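Local structure of NAD-dependent aldehyde dehydrogenase (5UJU) at residues D294-T299 with Y315-G320; D530-G535 with A542-A547. The protein is probably an NAD-dependent aldehyde dehydrogenase that oxidises aldehydes to carboxylic acids, possibly including glutamate gamma-semialdehyde. All blocks are in the same frame, centred on the assembly; numbering follows the deposited sequence.

Interaction 1: residues D294-T299 with Y315-G320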
ATOM      1  N   ASP A 294      -9.201  -7.536   5.746  1.00 25.20           N
ATOM      2  CA  ASP A 294     -10.178  -6.568   5.243  1.00 30.17           C
ATOM      3  C   ASP A 294     -11.351  -6.511   6.211  1.00 31.41           C
ATOM      4  O   ASP A 294     -12.014  -7.527   6.447  1.00 26.76           O
ATOM      5  CB  ASP A 294     -10.661  -6.930   3.830  1.00 25.22           C
ATOM      6  CG  ASP A 294      -9.596  -6.676   2.761  1.00 26.43           C
ATOM      7  OD1 ASP A 294      -9.589  -5.593   2.129  1.00 25.65           O
ATOM      8  OD2 ASP A 294      -8.728  -7.544   2.571  1.00 28.27           O
ATOM      9  N   PHE A 295     -11.612  -5.322   6.761  1.00 23.39           N
ATOM     10  CA  PHE A 295     -12.564  -5.164   7.851  1.00 22.75           C
ATOM     11  C   PHE A 295     -13.564  -4.058   7.550  1.00 30.60           C
ATOM     12  O   PHE A 295     -13.182  -2.972   7.094  1.00 32.94           O
ATOM     13  CB  PHE A 295     -11.824  -4.859   9.156  1.00 23.92           C
ATOM     14  CG  PHE A 295     -12.710  -4.324  10.265  1.00 29.36           C
ATOM     15  CD1 PHE A 295     -12.934  -2.960  10.403  1.00 32.64           C
ATOM     16  CD2 PHE A 295     -13.292  -5.186  11.182  1.00 31.53           C
ATOM     17  CE1 PHE A 295     -13.731  -2.466  11.434  1.00 32.10           C
ATOM     18  CE2 PHE A 295     -14.087  -4.704  12.216  1.00 33.40           C
ATOM     19  CZ  PHE A 295     -14.306  -3.340  12.345  1.00 27.78           C
ATOM     20  N   THR A 296     -14.838  -4.326   7.856  1.00 32.36           N
ATOM     21  CA  THR A 296     -15.890  -3.311   7.872  1.00 36.89           C
ATOM     22  C   THR A 296     -16.575  -3.327   9.231  1.00 30.76           C
ATOM     23  O   THR A 296     -17.042  -4.381   9.674  1.00 34.02           O
ATOM     24  CB  THR A 296     -16.937  -3.559   6.776  1.00 42.31           C
ATOM     25  OG1 THR A 296     -16.309  -3.587   5.495  1.00 50.50           O
ATOM     26  CG2 THR A 296     -17.978  -2.445   6.786  1.00 44.76           C
ATOM     27  N   GLY A 297     -16.633  -2.178   9.897  1.00 32.39           N
ATOM     28  CA  GLY A 297     -17.286  -2.145  11.199  1.00 36.60           C
ATOM     29  C   GLY A 297     -16.957  -0.882  11.962  1.00 38.71           C
ATOM     30  O   GLY A 297     -16.737   0.177  11.370  1.00 39.93           O
ATOM     31  N   SER A 298     -16.914  -1.012  13.287  1.00 34.25           N
ATOM     32  CA  SER A 298     -16.743   0.153  14.145  1.00 43.22           C
ATOM     33  C   SER A 298     -15.353   0.754  13.995  1.00 41.84           C
ATOM     34  O   SER A 298     -14.382   0.074  13.635  1.00 32.89           O
ATOM     35  CB  SER A 298     -16.978  -0.198  15.619  1.00 46.51           C
ATOM     36  OG  SER A 298     -15.880  -0.907  16.167  1.00 42.94           O
ATOM     37  N   THR A 299     -15.272   2.050  14.300  1.00 32.43           N
ATOM     38  CA  THR A 299     -13.996   2.751  14.299  1.00 38.89           C
ATOM     39  C   THR A 299     -13.041   2.151  15.317  1.00 41.96           C
ATOM     40  O   THR A 299     -11.843   2.004  15.045  1.00 40.00           O
ATOM     41  CB  THR A 299     -14.224   4.239  14.581  1.00 39.70           C
ATOM     42  OG1 THR A 299     -14.932   4.818  13.481  1.00 43.51           O
ATOM     43  CG2 THR A 299     -12.901   4.969  14.764  1.00 38.42           C
ATOM     44  N   TYR A 315      -6.925  -3.329   5.813  1.00 25.84           N
ATOM     45  CA  TYR A 315      -7.797  -2.429   5.068  1.00 25.18           C
ATOM     46  C   TYR A 315      -9.101  -2.299   5.833  1.00 28.93           C
ATOM     47  O   TYR A 315      -9.734  -3.308   6.147  1.00 24.90           O
ATOM     48  CB  TYR A 315      -8.058  -2.962   3.663  1.00 25.15           C
ATOM     49  CG  TYR A 315      -6.782  -3.331   2.938  1.00 22.61           C
ATOM     50  CD1 TYR A 315      -6.118  -2.393   2.154  1.00 25.53           C
ATOM     51  CD2 TYR A 315      -6.239  -4.609   3.043  1.00 25.60           C
ATOM     52  CE1 TYR A 315      -4.957  -2.704   1.488  1.00 30.33           C
ATOM     53  CE2 TYR A 315      -5.062  -4.939   2.386  1.00 27.25           C
ATOM     54  CZ  TYR A 315      -4.423  -3.977   1.612  1.00 33.33           C
ATOM     55  OH  TYR A 315      -3.266  -4.272   0.939  1.00 31.76           O
ATOM     56  N   THR A 316      -9.498  -1.064   6.147  1.00 26.90           N
ATOM     57  CA  THR A 316     -10.615  -0.861   7.057  1.00 27.22           C
ATOM     58  C   THR A 316     -11.634   0.083   6.446  1.00 30.48           C
ATOM     59  O   THR A 316     -11.271   1.020   5.721  1.00 27.71           O
ATOM     60  CB  THR A 316     -10.172  -0.291   8.417  1.00 27.91           C
ATOM     61  OG1 THR A 316      -9.470   0.947   8.218  1.00 32.12           O
ATOM     62  CG2 THR A 316      -9.276  -1.278   9.176  1.00 31.03           C
ATOM     63  N   GLU A 317     -12.906  -0.213   6.734  1.00 36.10           N
ATOM     64  CA  GLU A 317     -14.052   0.685   6.581  1.00 44.56           C
ATOM     65  C   GLU A 317     -14.643   0.888   7.967  1.00 40.35           C
ATOM     66  O   GLU A 317     -15.053  -0.084   8.612  1.00 37.28           O
ATOM     67  CB  GLU A 317     -15.122   0.102   5.659  1.00 55.99           C
ATOM     68  CG  GLU A 317     -14.688  -0.230   4.246  1.00 65.20           C
ATOM     69  CD  GLU A 317     -14.781   0.977   3.339  1.00 68.72           C
ATOM     70  OE1 GLU A 317     -15.544   1.905   3.687  1.00 69.92           O
ATOM     71  OE2 GLU A 317     -14.122   0.991   2.278  1.00 66.77           O
ATOM     72  N   LYS A 318     -14.690   2.139   8.423  1.00 29.81           N
ATOM     73  CA  LYS A 318     -15.100   2.466   9.783  1.00 34.89           C
ATOM     74  C   LYS A 318     -16.253   3.479   9.732  1.00 36.89           C
ATOM     75  O   LYS A 318     -16.855   3.714   8.686  1.00 46.39           O
ATOM     76  CB  LYS A 318     -13.888   2.962  10.583  1.00 31.83           C
ATOM     77  CG  LYS A 318     -12.727   1.922  10.635  1.00 34.32           C
ATOM     78  CD  LYS A 318     -11.384   2.541  11.050  1.00 30.04           C
ATOM     79  CE  LYS A 318     -10.762   3.384   9.949  1.00 32.29           C
ATOM     80  NZ  LYS A 318      -9.390   3.839  10.336  1.00 31.33           N
ATOM     81  N   ALA A 319     -16.550   4.088  10.868  1.00 45.08           N
ATOM     82  CA  ALA A 319     -17.661   5.027  10.943  1.00 45.44           C
ATOM     83  C   ALA A 319     -17.213   6.432  10.576  1.00 39.85           C
ATOM     84  O   ALA A 319     -16.052   6.803  10.755  1.00 42.18           O
ATOM     85  CB  ALA A 319     -18.261   5.041  12.349  1.00 42.90           C
ATOM     86  N   GLY A 320     -18.153   7.223  10.066  1.00 37.14           N
ATOM     87  CA  GLY A 320     -17.891   8.628   9.839  1.00 33.86           C
ATOM     88  C   GLY A 320     -19.177   9.410   9.974  1.00 34.15           C
ATOM     89  O   GLY A 320     -20.234   8.853  10.276  1.00 32.97           O
TER
HETATM   90  O   HOH W   1     -13.849   6.799  12.151  1.00 51.65           O
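The D294 carboxylate and Y315 ring project side by side from adjacent strands, their planes only 10° apart. OD1 of D294 comes in obliquely to the ring, 3.6 Å from CD2 of Y315. R553 serves both groups, through a salt bridge to OD2 and a cation-pi contact with the ring. On the opposite side of the sheet the F295 ring is met obliquely by E317 O, which lies 3.9 Å from F295 CE1, and by the T316 CG2 methyl; N301 and L305 of helix 299-308 also touch F295. T296 and E317 share the face of D294 and Y315, T296 OG1 standing 3.9 Å from E317 CB.

A parallel ladder joins the backbones: F295 N donates to Y315 O (2.8 Å), E317 N to F295 O (2.8 Å) and G297 N to E317 O (2.9 Å). The strands belong to a beta-alpha-beta unit in a Rossmann-like sheet, as expected for the NAD-binding part of an aldehyde dehydrogenase. Beyond the ladder S298 caps helix 299-308, its OG bonded to N301 N.

Past the strand ends T299 OG1, set anti to its carbonyl carbon (chi1 -67°), takes over the link, accepting from A319 N at 3.2 Å. The same hydroxyl donates to a water 2.6 Å from T299 OG1, and this water donates to A319 O. Bound as acceptor and donor at once, the T299 hydroxyl has its proton direction fixed, while the buried D294 carboxylate probably has its charge balanced by R553.

Interaction 2: residues D530-G535 with A542-A547. With EDO (1,2-ethanediol), chain G.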
ATOM      1  N   ASP A 530     -17.219   5.615  -9.204  1.00 36.23           N
ATOM      2  CA  ASP A 530     -17.194   6.258  -7.893  1.00 35.18           C
ATOM      3  C   ASP A 530     -16.270   5.491  -6.951  1.00 35.97           C
ATOM      4  O   ASP A 530     -16.507   4.313  -6.664  1.00 40.18           O
ATOM      5  CB  ASP A 530     -18.603   6.339  -7.305  1.00 36.11           C
ATOM      6  CG  ASP A 530     -19.583   7.058  -8.229  1.00 40.07           C
ATOM      7  OD1 ASP A 530     -19.207   8.091  -8.829  1.00 39.85           O
ATOM      8  OD2 ASP A 530     -20.728   6.583  -8.363  1.00 37.66           O
ATOM      9  N   PHE A 531     -15.231   6.167  -6.461  1.00 34.51           N
ATOM     10  CA  PHE A 531     -14.442   5.631  -5.361  1.00 36.26           C
ATOM     11  C   PHE A 531     -15.278   5.664  -4.092  1.00 38.05           C
ATOM     12  O   PHE A 531     -15.782   6.724  -3.699  1.00 34.93           O
ATOM     13  CB  PHE A 531     -13.165   6.445  -5.166  1.00 34.77           C
ATOM     14  CG  PHE A 531     -12.237   6.413  -6.346  1.00 37.20           C
ATOM     15  CD1 PHE A 531     -11.461   5.289  -6.603  1.00 33.64           C
ATOM     16  CD2 PHE A 531     -12.144   7.510  -7.200  1.00 33.24           C
ATOM     17  CE1 PHE A 531     -10.608   5.255  -7.691  1.00 32.71           C
ATOM     18  CE2 PHE A 531     -11.295   7.487  -8.285  1.00 34.54           C
ATOM     19  CZ  PHE A 531     -10.524   6.356  -8.534  1.00 31.94           C
ATOM     20  N   HIS A 532     -15.425   4.510  -3.448  1.00 32.23           N
ATOM     21  CA  HIS A 532     -16.135   4.415  -2.178  1.00 32.24           C
ATOM     22  C   HIS A 532     -15.134   4.654  -1.048  1.00 35.05           C
ATOM     23  O   HIS A 532     -14.264   3.811  -0.785  1.00 34.83           O
ATOM     24  CB  HIS A 532     -16.812   3.057  -2.042  1.00 30.07           C
ATOM     25  CG  HIS A 532     -17.486   2.854  -0.726  1.00 37.69           C
ATOM     26  ND1 HIS A 532     -18.712   3.411  -0.427  1.00 38.05           N
ATOM     27  CD2 HIS A 532     -17.106   2.163   0.375  1.00 38.09           C
ATOM     28  CE1 HIS A 532     -19.059   3.069   0.801  1.00 40.78           C
ATOM     29  NE2 HIS A 532     -18.104   2.309   1.310  1.00 39.80           N
ATOM     30  N   GLY A 533     -15.256   5.800  -0.382  1.00 31.36           N
ATOM     31  CA  GLY A 533     -14.243   6.253   0.554  1.00 32.28           C
ATOM     32  C   GLY A 533     -12.980   6.689  -0.167  1.00 35.83           C
ATOM     33  O   GLY A 533     -12.740   6.292  -1.312  1.00 37.56           O
ATOM     34  N   THR A 534     -12.154   7.504   0.483  1.00 36.71           N
ATOM     35  CA  THR A 534     -10.898   7.930  -0.120  1.00 39.62           C
ATOM     36  C   THR A 534      -9.680   7.243   0.468  1.00 40.29           C
ATOM     37  O   THR A 534      -8.682   7.083  -0.238  1.00 40.84           O
ATOM     38  CB  THR A 534     -10.710   9.446   0.026  1.00 39.87           C
ATOM     39  OG1 THR A 534     -10.594   9.781   1.420  1.00 35.18           O
ATOM     40  CG2 THR A 534     -11.890  10.211  -0.613  1.00 38.68           C
ATOM     41  N   GLY A 535      -9.744   6.819   1.729  1.00 36.45           N
ATOM     42  CA  GLY A 535      -8.563   6.426   2.465  1.00 36.77           C
ATOM     43  C   GLY A 535      -7.814   7.569   3.126  1.00 45.21           C
ATOM     44  O   GLY A 535      -6.736   7.333   3.687  1.00 42.03           O
ATOM     45  N   ALA A 542      -8.607   2.904   3.249  1.00 33.79           N
ATOM     46  CA  ALA A 542      -8.458   2.471   1.867  1.00 33.12           C
ATOM     47  C   ALA A 542      -9.689   2.902   1.082  1.00 37.86           C
ATOM     48  O   ALA A 542     -10.752   3.173   1.653  1.00 36.26           O
ATOM     49  CB  ALA A 542      -8.269   0.949   1.769  1.00 26.99           C
ATOM     50  N   ALA A 543      -9.526   2.977  -0.237  1.00 32.68           N
ATOM     51  CA  ALA A 543     -10.608   3.277  -1.163  1.00 31.61           C
ATOM     52  C   ALA A 543     -11.022   2.030  -1.927  1.00 36.06           C
ATOM     53  O   ALA A 543     -10.173   1.227  -2.331  1.00 29.79           O
ATOM     54  CB  ALA A 543     -10.198   4.346  -2.173  1.00 24.48           C
ATOM     55  N   LEU A 544     -12.328   1.898  -2.155  1.00 33.70           N
ATOM     56  CA  LEU A 544     -12.900   0.853  -3.006  1.00 35.48           C
ATOM     57  C   LEU A 544     -13.221   1.478  -4.361  1.00 35.27           C
ATOM     58  O   LEU A 544     -14.171   2.259  -4.476  1.00 32.08           O
ATOM     59  CB  LEU A 544     -14.167   0.270  -2.384  1.00 35.75           C
ATOM     60  CG  LEU A 544     -14.187  -0.374  -1.002  1.00 42.47           C
ATOM     61  CD1 LEU A 544     -15.628  -0.785  -0.643  1.00 45.06           C
ATOM     62  CD2 LEU A 544     -13.237  -1.577  -0.940  1.00 42.61           C
ATOM     63  N   ALA A 545     -12.406   1.193  -5.380  1.00 33.34           N
ATOM     64  CA  ALA A 545     -11.135   0.482  -5.266  1.00 34.82           C
ATOM     65  C   ALA A 545     -10.113   1.240  -6.116  1.00 37.43           C
ATOM     66  O   ALA A 545     -10.490   1.969  -7.039  1.00 36.30           O
ATOM     67  CB  ALA A 545     -11.262  -0.967  -5.729  1.00 32.50           C
ATOM     68  N   ASP A 546      -8.829   1.097  -5.798  1.00 31.56           N
ATOM     69  CA  ASP A 546      -7.771   1.761  -6.552  1.00 33.66           C
ATOM     70  C   ASP A 546      -6.522   0.883  -6.525  1.00 33.66           C
ATOM     71  O   ASP A 546      -6.541  -0.243  -6.007  1.00 30.06           O
ATOM     72  CB  ASP A 546      -7.491   3.164  -5.994  1.00 32.91           C
ATOM     73  CG  ASP A 546      -7.032   3.145  -4.529  1.00 37.00           C
ATOM     74  OD1 ASP A 546      -6.829   2.058  -3.936  1.00 33.87           O
ATOM     75  OD2 ASP A 546      -6.864   4.238  -3.963  1.00 34.72           O
ATOM     76  N   ALA A 547      -5.426   1.419  -7.072  1.00 30.91           N
ATOM     77  CA  ALA A 547      -4.180   0.660  -7.140  1.00 33.32           C
ATOM     78  C   ALA A 547      -3.672   0.299  -5.753  1.00 29.04           C
ATOM     79  O   ALA A 547      -3.208  -0.822  -5.533  1.00 28.13           O
ATOM     80  CB  ALA A 547      -3.120   1.442  -7.915  1.00 32.02           C
TER
HETATM   81  C1  EDO G 601     -24.524   7.325  -9.254  1.00 38.50           C
HETATM   82  O1  EDO G 601     -24.269   6.431  -8.172  1.00 38.76           O
HETATM   83  C2  EDO G 601     -23.242   7.620 -10.027  1.00 39.59           C
HETATM   84  O2  EDO G 601     -22.292   8.345  -9.228  1.00 38.79           O
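H532 and L544 meet because H532 CG lies anti to the backbone N (chi1 176°) while the leucine chain stretches CD1 anti to CA (chi2 177°). The two side chains then run alongside each other in the same direction, and L544 CD1 comes obliquely to the imidazole, 3.5 Å from H532 CD2. W219 sets its ring edge-to-face with H532.

Between the same two residues the backbones form a hydrogen-bonded antiparallel pair, a single bridge. H532 N donates to L544 O over 2.8 Å, almost straight at 174°, and L544 N returns a bond to H532 O over 3.0 Å; both donors sit tilted from the carbonyl planes. The peptide bond from L544 to A545 is cis. Just beyond it A545 O approaches the edge of the F531 ring near its plane, 3.4 Å from F531 CE1, and R31 makes a cation-pi contact with this ring.

Both segments belong to the long connection between strand 511-514 and helix 547-550, which leads on to strand 554-562. That strand pairs with strand 191-211, and in the second subunit these two strands supply partners for the present contact, consistent with the dimerising role of such strands in aldehyde dehydrogenases. R555 of the second subunit salt-bridges D546 OD2 and bonds T534 O, while Q558 of that subunit accepts from F531 N. D546 OD1 caps F549 N.

A543 CB packs 3.3 Å from G533 O, and G535 CA lies 3.6 Å from A542 N. At the far end D530 OD1 salt-bridges K198 of the second subunit. O2 of a 1,2-ethanediol, probably from the crystallisation liquor, is modelled 2.5 Å from D530 OD2, short enough to be doubtful in detail; the diol also bonds K198 and R560 of the second subunit.

In the fold
Interactions 1 and 2 have centres 13 Å apart and touch through the face of strand 313-317 that carries Y315 and E317. E317 OE1 lies 3.5 Å from H532 NE2, and E317 OE2 lies 3.6 Å from L544 CG, so the carboxylate packs against the pair that joins the two loop segments. H532 also packs on C351 and T352. Y315 CD1 meets A542 CB at 4.0 Å. On the other face of the sheet, from the neighbouring strand 290-296, the F295 side chain comes about 4 Å from a bound imidazole, probably from the crystallisation liquor. The sodium ion at G348 and G458 is about 10 Å from the A319 side chain and about 13 Å from that of H532.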